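Local atomic coordinates of glucose-1-phosphate uridylyltransferase (Sphingomonas elodea, PDB entry 2UX8), a protein that probably catalyses the transfer of a uridylyl group from UTP to alpha-D-glucose 1-phosphate, giving UDP-glucose and diphosphate. Residues Val222-Ile225 with Leu226-Gln229; Ala268-Ile271 with Gln272-Ala276. All coordinates share one frame; numbering follows the deposited sequence.

Interaction 1 (Val222-Ile225 with Leu226-Gln229)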
# COMPACT_ATOMS: atom_id res chain seq x y z
N VAL C 222 33.92 -8.98 2.21
CA VAL C 222 33.52 -7.72 1.59
C VAL C 222 32.47 -7.01 2.43
O VAL C 222 32.45 -5.78 2.51
CB VAL C 222 32.98 -7.92 0.17
CG1 VAL C 222 32.71 -6.56 -0.47
CG2 VAL C 222 33.97 -8.73 -0.66
N MET C 223 31.58 -7.79 3.06
CA MET C 223 30.55 -7.22 3.93
C MET C 223 31.26 -6.55 5.10
O MET C 223 30.99 -5.40 5.43
CB MET C 223 29.62 -8.32 4.46
CG MET C 223 28.40 -8.57 3.62
SD MET C 223 27.19 -7.24 3.73
CE MET C 223 27.76 -6.17 2.57
N ARG C 224 32.16 -7.30 5.72
CA ARG C 224 32.94 -6.82 6.85
C ARG C 224 33.59 -5.49 6.54
O ARG C 224 33.56 -4.57 7.36
CB ARG C 224 34.03 -7.84 7.20
CG ARG C 224 33.54 -9.06 7.98
CD ARG C 224 32.19 -9.51 7.47
NE ARG C 224 31.60 -10.58 8.26
CZ ARG C 224 30.31 -10.89 8.22
NH1 ARG C 224 29.48 -10.21 7.43
NH2 ARG C 224 29.84 -11.89 8.96
N ILE C 225 34.18 -5.38 5.36
CA ILE C 225 34.85 -4.16 4.96
C ILE C 225 33.88 -3.01 4.80
O ILE C 225 34.25 -1.86 5.02
CB ILE C 225 35.63 -4.38 3.66
CG1 ILE C 225 36.91 -5.10 4.00
CG2 ILE C 225 35.95 -3.07 2.97
CD1 ILE C 225 37.69 -5.44 2.83
N LEU C 226 32.65 -3.34 4.41
CA LEU C 226 31.61 -2.33 4.23
C LEU C 226 31.12 -1.85 5.60
O LEU C 226 30.94 -0.65 5.81
CB LEU C 226 30.44 -2.89 3.43
CG LEU C 226 30.67 -3.16 1.95
CD1 LEU C 226 29.46 -3.87 1.37
CD2 LEU C 226 30.92 -1.85 1.21
N GLU C 227 30.92 -2.79 6.52
CA GLU C 227 30.47 -2.45 7.87
C GLU C 227 31.49 -1.50 8.49
O GLU C 227 31.13 -0.48 9.09
CB GLU C 227 30.37 -3.70 8.73
CG GLU C 227 29.57 -4.82 8.11
CD GLU C 227 29.65 -6.11 8.92
OE1 GLU C 227 30.72 -6.35 9.52
OE2 GLU C 227 28.67 -6.88 8.96
N ASN C 228 32.76 -1.85 8.34
CA ASN C 228 33.86 -1.06 8.87
C ASN C 228 33.85 0.37 8.39
O ASN C 228 33.94 1.30 9.20
CB ASN C 228 35.19 -1.72 8.49
CG ASN C 228 35.49 -2.93 9.33
OD1 ASN C 228 34.58 -3.53 9.92
ND2 ASN C 228 36.76 -3.31 9.39
N GLN C 229 33.76 0.57 7.08
CA GLN C 229 33.72 1.92 6.56
C GLN C 229 32.35 2.50 6.90
O GLN C 229 31.95 3.56 6.40
CB GLN C 229 33.94 1.91 5.04
CG GLN C 229 33.03 0.98 4.29
CD GLN C 229 33.31 0.99 2.80
OE1 GLN C 229 33.20 2.03 2.14
NE2 GLN C 229 33.68 -0.16 2.26
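Four carbonyls in a row, from Val222 to Ile225, receive the amides of Leu226 to Gln229, so the two segments form consecutive turns of one alpha-helix. The bond from Glu227 N to Met223 O is 2.8 Å long and nearly straight at 162°, and Asn228 N to Arg224 O follows at 3.0 Å. Gln229 N still reaches Ile225 O at 3.2 Å, although Gln229 itself has left helical backbone angles.

The Gln229 side chain turns back to the same carbonyl. With CG lodged between the backbone N and the carbonyl carbon (chi1 52°), NE2 comes within 3.3 Å of Ile225 O, which lies close to the plane of the amide. The two donors approach that oxygen from opposite faces, NE2 from well above the carbonyl plane, while OE1 of Gln229 accepts from Gln238 N. An amide suits this place because it donates and accepts at once.

On a partly exposed side Arg224 and Glu227 run alongside each other. Arg224 NH1 and Glu227 OE2 are 3.8 Å apart, a long salt bridge resting on charge alone, the oxygen lying well out of the guanidinium plane. Glu227 also touches Trp124 and Arg127. Apolar Met223 and Leu226 turn to Val123, and Ile225 packs on Ala242.

This is the C-terminal end of an amphipathic, peripheral helix of the GT-A-type nucleotidyltransferase domain, packed on helices 119-125 and 240-244, where a glutamine side chain also bonds back to the backbone.

Interaction 2 (Ala268-Ile271 with Gln272-Ala276); sequences AGFI and QANLA
Asn274 makes two hydrogen bonds to the backbone oxygen of Phe270, one turn earlier. Its amide N gives the ordinary helical bond to Phe270 O at 3.2 Å, and its side-chain ND2 gives a second at 2.9 Å with a nearly straight N-H...O angle of 165°. The two donors come from opposite faces of the carbonyl plane, and ND2 stands above that plane. This suits asparagine, whose short side chain can fold back on its own helix and place a buried amide NH2 against a carbonyl. The remaining backbone bonds are regular, among them Gln272 N to Ala268 O at 3.0 Å and Leu275 N to Ile271 O at 3.0 Å.

Aromatic contact involves the same nitrogen. Asn274 ND2 lies over one face of the Phe270 ring, offset toward the rim, CZ being the nearest ring atom, 3.4 Å from Asn274 ND2. Ring and amide planes are 68° apart. Phe270 is placed there by a CG anti to its own N (chi1 175°), and its ring also meets Phe28 edge-to-face.

As for packing, the methylenes of Gln272 lie back against the preceding turn, beside Ala268 O, and Ala273, being small, lets Tyr262 and Cys264 come close.

Helix 267-279 lies against strand 260-263, where Tyr262 meets Gln272, Ala273 and Ala276. The second subunit covers the helix as well: Ile271 packs on its Ala278, and Gln272, Leu275 and Ala276 on its Phe291.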
# COMPACT_ATOMS: atom_id res chain seq x y z
N ALA C 268 16.57 3.67 -24.60
CA ALA C 268 16.92 2.95 -25.83
C ALA C 268 17.19 1.47 -25.56
O ALA C 268 16.74 0.61 -26.31
CB ALA C 268 18.14 3.58 -26.49
N GLY C 269 17.91 1.18 -24.49
CA GLY C 269 18.19 -0.20 -24.17
C GLY C 269 16.92 -0.95 -23.83
O GLY C 269 16.71 -2.08 -24.28
N PHE C 270 16.07 -0.31 -23.03
CA PHE C 270 14.82 -0.89 -22.62
C PHE C 270 14.03 -1.35 -23.84
O PHE C 270 13.54 -2.48 -23.90
CB PHE C 270 14.01 0.14 -21.83
CG PHE C 270 12.65 -0.34 -21.46
CD1 PHE C 270 12.48 -1.32 -20.48
CD2 PHE C 270 11.53 0.13 -22.14
CE1 PHE C 270 11.21 -1.82 -20.18
CE2 PHE C 270 10.25 -0.36 -21.84
CZ PHE C 270 10.10 -1.33 -20.87
N ILE C 271 13.92 -0.47 -24.83
CA ILE C 271 13.20 -0.80 -26.04
C ILE C 271 13.87 -1.91 -26.85
O ILE C 271 13.21 -2.82 -27.35
CB ILE C 271 12.99 0.47 -26.89
CG1 ILE C 271 11.80 1.25 -26.32
CG2 ILE C 271 12.73 0.11 -28.35
CD1 ILE C 271 11.80 2.71 -26.65
N GLN C 272 15.20 -1.84 -26.95
CA GLN C 272 15.94 -2.85 -27.68
C GLN C 272 15.75 -4.21 -27.03
O GLN C 272 15.57 -5.21 -27.72
CB GLN C 272 17.41 -2.47 -27.75
CG GLN C 272 17.69 -1.39 -28.76
CD GLN C 272 19.05 -0.77 -28.59
OE1 GLN C 272 19.99 -1.42 -28.14
NE2 GLN C 272 19.18 0.50 -28.96
N ALA C 273 15.78 -4.26 -25.70
CA ALA C 273 15.59 -5.53 -25.01
C ALA C 273 14.23 -6.14 -25.35
O ALA C 273 14.13 -7.33 -25.65
CB ALA C 273 15.71 -5.35 -23.51
N ASN C 274 13.18 -5.31 -25.29
CA ASN C 274 11.82 -5.74 -25.59
C ASN C 274 11.73 -6.34 -26.99
O ASN C 274 11.08 -7.36 -27.21
CB ASN C 274 10.86 -4.55 -25.51
CG ASN C 274 10.26 -4.38 -24.13
OD1 ASN C 274 9.24 -4.99 -23.81
ND2 ASN C 274 10.89 -3.55 -23.29
N LEU C 275 12.39 -5.69 -27.93
CA LEU C 275 12.38 -6.15 -29.30
C LEU C 275 13.09 -7.50 -29.45
O LEU C 275 12.59 -8.43 -30.10
CB LEU C 275 13.05 -5.11 -30.19
CG LEU C 275 13.25 -5.51 -31.64
CD1 LEU C 275 11.91 -5.92 -32.24
CD2 LEU C 275 13.86 -4.35 -32.39
N ALA C 276 14.27 -7.58 -28.84
CA ALA C 276 15.07 -8.79 -28.89
C ALA C 276 14.31 -9.99 -28.37
O ALA C 276 14.25 -11.02 -29.01
CB ALA C 276 16.35 -8.60 -28.08

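In the fold
From the N terminus, interaction 1 comes first, on helix 221-228, directly after strand 215-218 of the large mixed sheet; interaction 2 follows on helix 267-279, beyond strands 252-256 and 260-263. Each joins successive turns of a single helix and closes no long loop, so the two stand in series and neither nest nor cross. The centres of interactions 1 and 2 are about 36 Å apart, on opposite sides of the chain's centre. Residues 222-229 pack against helices 119-125 and 240-244 at one margin of the nucleotidyltransferase fold, whereas 268-276 lies between strand 260-263 and the second subunit. Bound glucose 1-phosphate is about 11 Å from the side chain of Leu226 and about 13 Å from Gly269.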